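Local coordinates for aldehyde dehydrogenase 12 (Zea mays, PDB 6D97) that oxidises L-glutamate gamma-semialdehyde to glutamate with NAD+, the last step of proline catabolism in plants, at the interface of chains A and B and the interface of chains A and C. Coordinates in Å, arbitrary orientation; residue numbers count along the deposited sequence, not the author numbering. Chains: chain A/B/C, Aldehyde dehydrogenase 12.

Contact 1: the interface of chains A and B. Residues chain A 182, 529-531; chain B 485-486, 501.
A:Ile531 lies on one face of the B:His501 imidazole. CG1 of A:Ile531 sits over the middle of the ring, 3.8 Å from the B:His501 ring centroid, a CH-pi contact in which the two side chains meet at about a right angle. This is the strand exchange of the aldehyde dehydrogenase family, in which the C-terminal strand of one subunit (526-533) extends a sheet of its dimer partner next to strand 485-488. CG1 of A:Ile531 stands anti to the carbonyl carbon (chi1 -55°), and CD1 runs on beyond it toward chain B. CD1 of A:Ile531 packs 3.7 Å from the ring carbon CE1 of B:His501 and 3.9 Å from the methyl CG2 of B:Thr485, bridging the loop that carries the histidine and the strand that carries the threonine. In B:His501, CG lies between the backbone N and the carbonyl carbon (chi1 67°), a torsion that carries the ring over to A:Ile531. CB of the histidine, set by the backbone, meets two other residues of chain A. CB of A:Ser182, on strand 180-187, packs 3.6 Å from CB of B:His501, with the serine hydroxyl OG alongside. The carboxylate of A:Glu529 approaches CB of B:His501 from another direction, through OE2 at 3.5 Å. The carboxylate and imidazole planes are nearly parallel, 7° apart, but OE2 of A:Glu529 stays 4.5 Å from the ring nitrogen ND1 of B:His501; at that distance the acid might still favour a protonated imidazole electrostatically, although the charge is not seen. Beside this packing the backbones pair as parallel strands, A:Ile530 opposite B:Thr486. B:Thr486 is held at both ends of its backbone, which probably fixes the register of the two strands: its N donates to O of A:Glu529 at 2.9 Å, and its O accepts from N of A:Ile531 at 2.7 Å.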
# COMPACT_ATOMS: atom_id res chain seq x y z
N SER A 182 -14.77 -0.52 8.76
CA SER A 182 -14.12 -1.81 8.93
C SER A 182 -12.61 -1.65 8.88
O SER A 182 -12.08 -0.87 8.07
CB SER A 182 -14.57 -2.81 7.86
OG SER A 182 -14.32 -2.32 6.56
N GLU A 529 -9.89 -8.72 11.19
CA GLU A 529 -10.79 -7.65 10.79
C GLU A 529 -11.63 -7.24 11.99
O GLU A 529 -12.25 -8.09 12.64
CB GLU A 529 -11.69 -8.10 9.63
CG GLU A 529 -12.51 -6.98 9.00
CD GLU A 529 -11.70 -6.13 8.05
OE1 GLU A 529 -10.60 -6.57 7.66
OE2 GLU A 529 -12.15 -5.02 7.69
N ILE A 530 -11.62 -5.95 12.30
CA ILE A 530 -12.42 -5.37 13.37
C ILE A 530 -13.32 -4.33 12.74
O ILE A 530 -12.84 -3.35 12.15
CB ILE A 530 -11.54 -4.77 14.48
CG1 ILE A 530 -10.72 -5.86 15.16
CG2 ILE A 530 -12.40 -4.04 15.50
CD1 ILE A 530 -9.70 -5.31 16.15
N ILE A 531 -14.63 -4.54 12.85
CA ILE A 531 -15.62 -3.70 12.19
C ILE A 531 -16.35 -2.92 13.27
O ILE A 531 -17.10 -3.49 14.07
CB ILE A 531 -16.62 -4.53 11.37
CG1 ILE A 531 -15.88 -5.41 10.35
CG2 ILE A 531 -17.62 -3.62 10.68
CD1 ILE A 531 -15.66 -6.84 10.82
N THR B 485 -12.99 -11.96 12.47
CA THR B 485 -14.03 -11.04 11.99
C THR B 485 -14.84 -10.60 13.20
O THR B 485 -15.88 -11.19 13.52
CB THR B 485 -14.90 -11.70 10.94
OG1 THR B 485 -14.08 -12.33 9.95
CG2 THR B 485 -15.78 -10.66 10.27
N THR B 486 -14.37 -9.56 13.88
CA THR B 486 -14.98 -9.08 15.11
C THR B 486 -15.65 -7.73 14.88
O THR B 486 -15.03 -6.80 14.36
CB THR B 486 -13.94 -8.96 16.22
OG1 THR B 486 -13.34 -10.24 16.46
CG2 THR B 486 -14.61 -8.49 17.50
N HIS B 501 -15.57 -6.01 3.23
CA HIS B 501 -14.51 -6.21 4.21
C HIS B 501 -14.27 -7.70 4.41
O HIS B 501 -15.08 -8.55 4.03
CB HIS B 501 -14.81 -5.52 5.54
CG HIS B 501 -15.97 -6.10 6.29
ND1 HIS B 501 -15.93 -7.33 6.90
CD2 HIS B 501 -17.21 -5.60 6.54
CE1 HIS B 501 -17.08 -7.58 7.49
NE2 HIS B 501 -17.88 -6.54 7.29

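Contact 2: the interface of chains A and C. Residues chain A 168-171; chain C 170-172.
An antiparallel strand-to-strand interface joins chains A and C across a two-fold axis, with A:Phe171 facing C:Phe171 in the pairing; it links sheets of two subunits and so probably ties dimers into the tetramer of the deposited assembly. A:Ser170 and C:Ala172 exchange a pair of backbone hydrogen bonds. N of A:Ser170 donates to O of C:Ala172 at 2.8 Å, and N of C:Ala172 returns a bond to O of A:Ser170 at 2.7 Å. The main side-chain contact is a stack of the A:Arg169 guanidinium on the C:Phe171 ring, their planes 15° apart. NH2 does most of the touching: NH2 of A:Arg169 stands 3.6 Å from the C:Phe171 ring centroid, displaced toward the rim and 3.3 Å from CG of that phenylalanine, a cation-pi contact. Extended from CG to NE, with CG anti to the backbone N (chi1 177°), the arginine reaches past the carbonyl of C:Ala172 to the ring. On A:Ser170 the hydroxyl OG packs 3.3 Å from the methyl CB of C:Ala172. The two-fold repeats these contacts with the chains exchanged. Strand 170-174 follows helix 163-167 after a short turn holding A:Ala168 and A:Arg169, and precedes strand 180-187.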
# COMPACT_ATOMS: atom_id res chain seq x y z
N ALA A 168 2.93 -2.83 12.31
CA ALA A 168 1.56 -3.00 12.76
C ALA A 168 0.61 -1.98 12.15
O ALA A 168 -0.50 -1.78 12.67
CB ALA A 168 1.49 -2.93 14.29
N ARG A 169 1.02 -1.32 11.07
CA ARG A 169 0.11 -0.49 10.29
C ARG A 169 -1.12 -1.29 9.89
O ARG A 169 -1.02 -2.46 9.52
CB ARG A 169 0.84 0.05 9.06
CG ARG A 169 0.04 0.88 8.07
CD ARG A 169 0.92 1.15 6.86
NE ARG A 169 0.29 1.99 5.84
CZ ARG A 169 0.70 3.22 5.54
NH1 ARG A 169 1.73 3.76 6.17
NH2 ARG A 169 0.07 3.92 4.59
N SER A 170 -2.29 -0.67 10.01
CA SER A 170 -3.56 -1.26 9.62
C SER A 170 -4.22 -0.38 8.57
O SER A 170 -3.84 0.78 8.37
CB SER A 170 -4.47 -1.43 10.83
OG SER A 170 -4.77 -0.19 11.45
N PHE A 171 -5.22 -0.93 7.89
CA PHE A 171 -6.02 -0.15 6.96
C PHE A 171 -7.47 -0.13 7.43
O PHE A 171 -7.88 -0.90 8.31
CB PHE A 171 -5.91 -0.69 5.52
CG PHE A 171 -6.40 -2.10 5.34
CD1 PHE A 171 -5.53 -3.17 5.49
CD2 PHE A 171 -7.72 -2.35 4.98
CE1 PHE A 171 -5.97 -4.46 5.31
CE2 PHE A 171 -8.17 -3.64 4.80
CZ PHE A 171 -7.29 -4.70 4.96
N SER C 170 -8.33 4.16 4.41
CA SER C 170 -7.43 4.86 5.31
C SER C 170 -6.39 3.89 5.84
O SER C 170 -6.49 2.67 5.66
CB SER C 170 -8.20 5.50 6.47
OG SER C 170 -9.00 4.55 7.14
N PHE C 171 -5.37 4.44 6.50
CA PHE C 171 -4.39 3.64 7.21
C PHE C 171 -4.30 4.12 8.65
O PHE C 171 -4.71 5.24 8.98
CB PHE C 171 -3.00 3.70 6.53
CG PHE C 171 -2.36 5.06 6.53
CD1 PHE C 171 -1.53 5.45 7.57
CD2 PHE C 171 -2.57 5.93 5.47
CE1 PHE C 171 -0.94 6.69 7.56
CE2 PHE C 171 -1.98 7.18 5.46
CZ PHE C 171 -1.16 7.56 6.51
N ALA C 172 -3.77 3.26 9.51
CA ALA C 172 -3.64 3.59 10.92
C ALA C 172 -2.38 2.94 11.48
O ALA C 172 -1.88 1.94 10.96
CB ALA C 172 -4.88 3.15 11.72

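The centres of the C-alpha atoms of contact 1 and contact 2 are about 13 Å apart, and chain A contributes to both. They share no residue, but strand 170-174, which pairs at contact 2, is followed in sequence by strand 180-187, which supplies the serine of contact 1. One small region of each subunit thus meets two partners, chain B through a parallel pairing of strand 526-533 and chain C through an antiparallel pairing of strand 170-174. The two contacts lie close enough that dimer and tetramer contacts may be structurally linked, although the structure alone does not show how the subunits associate in solution.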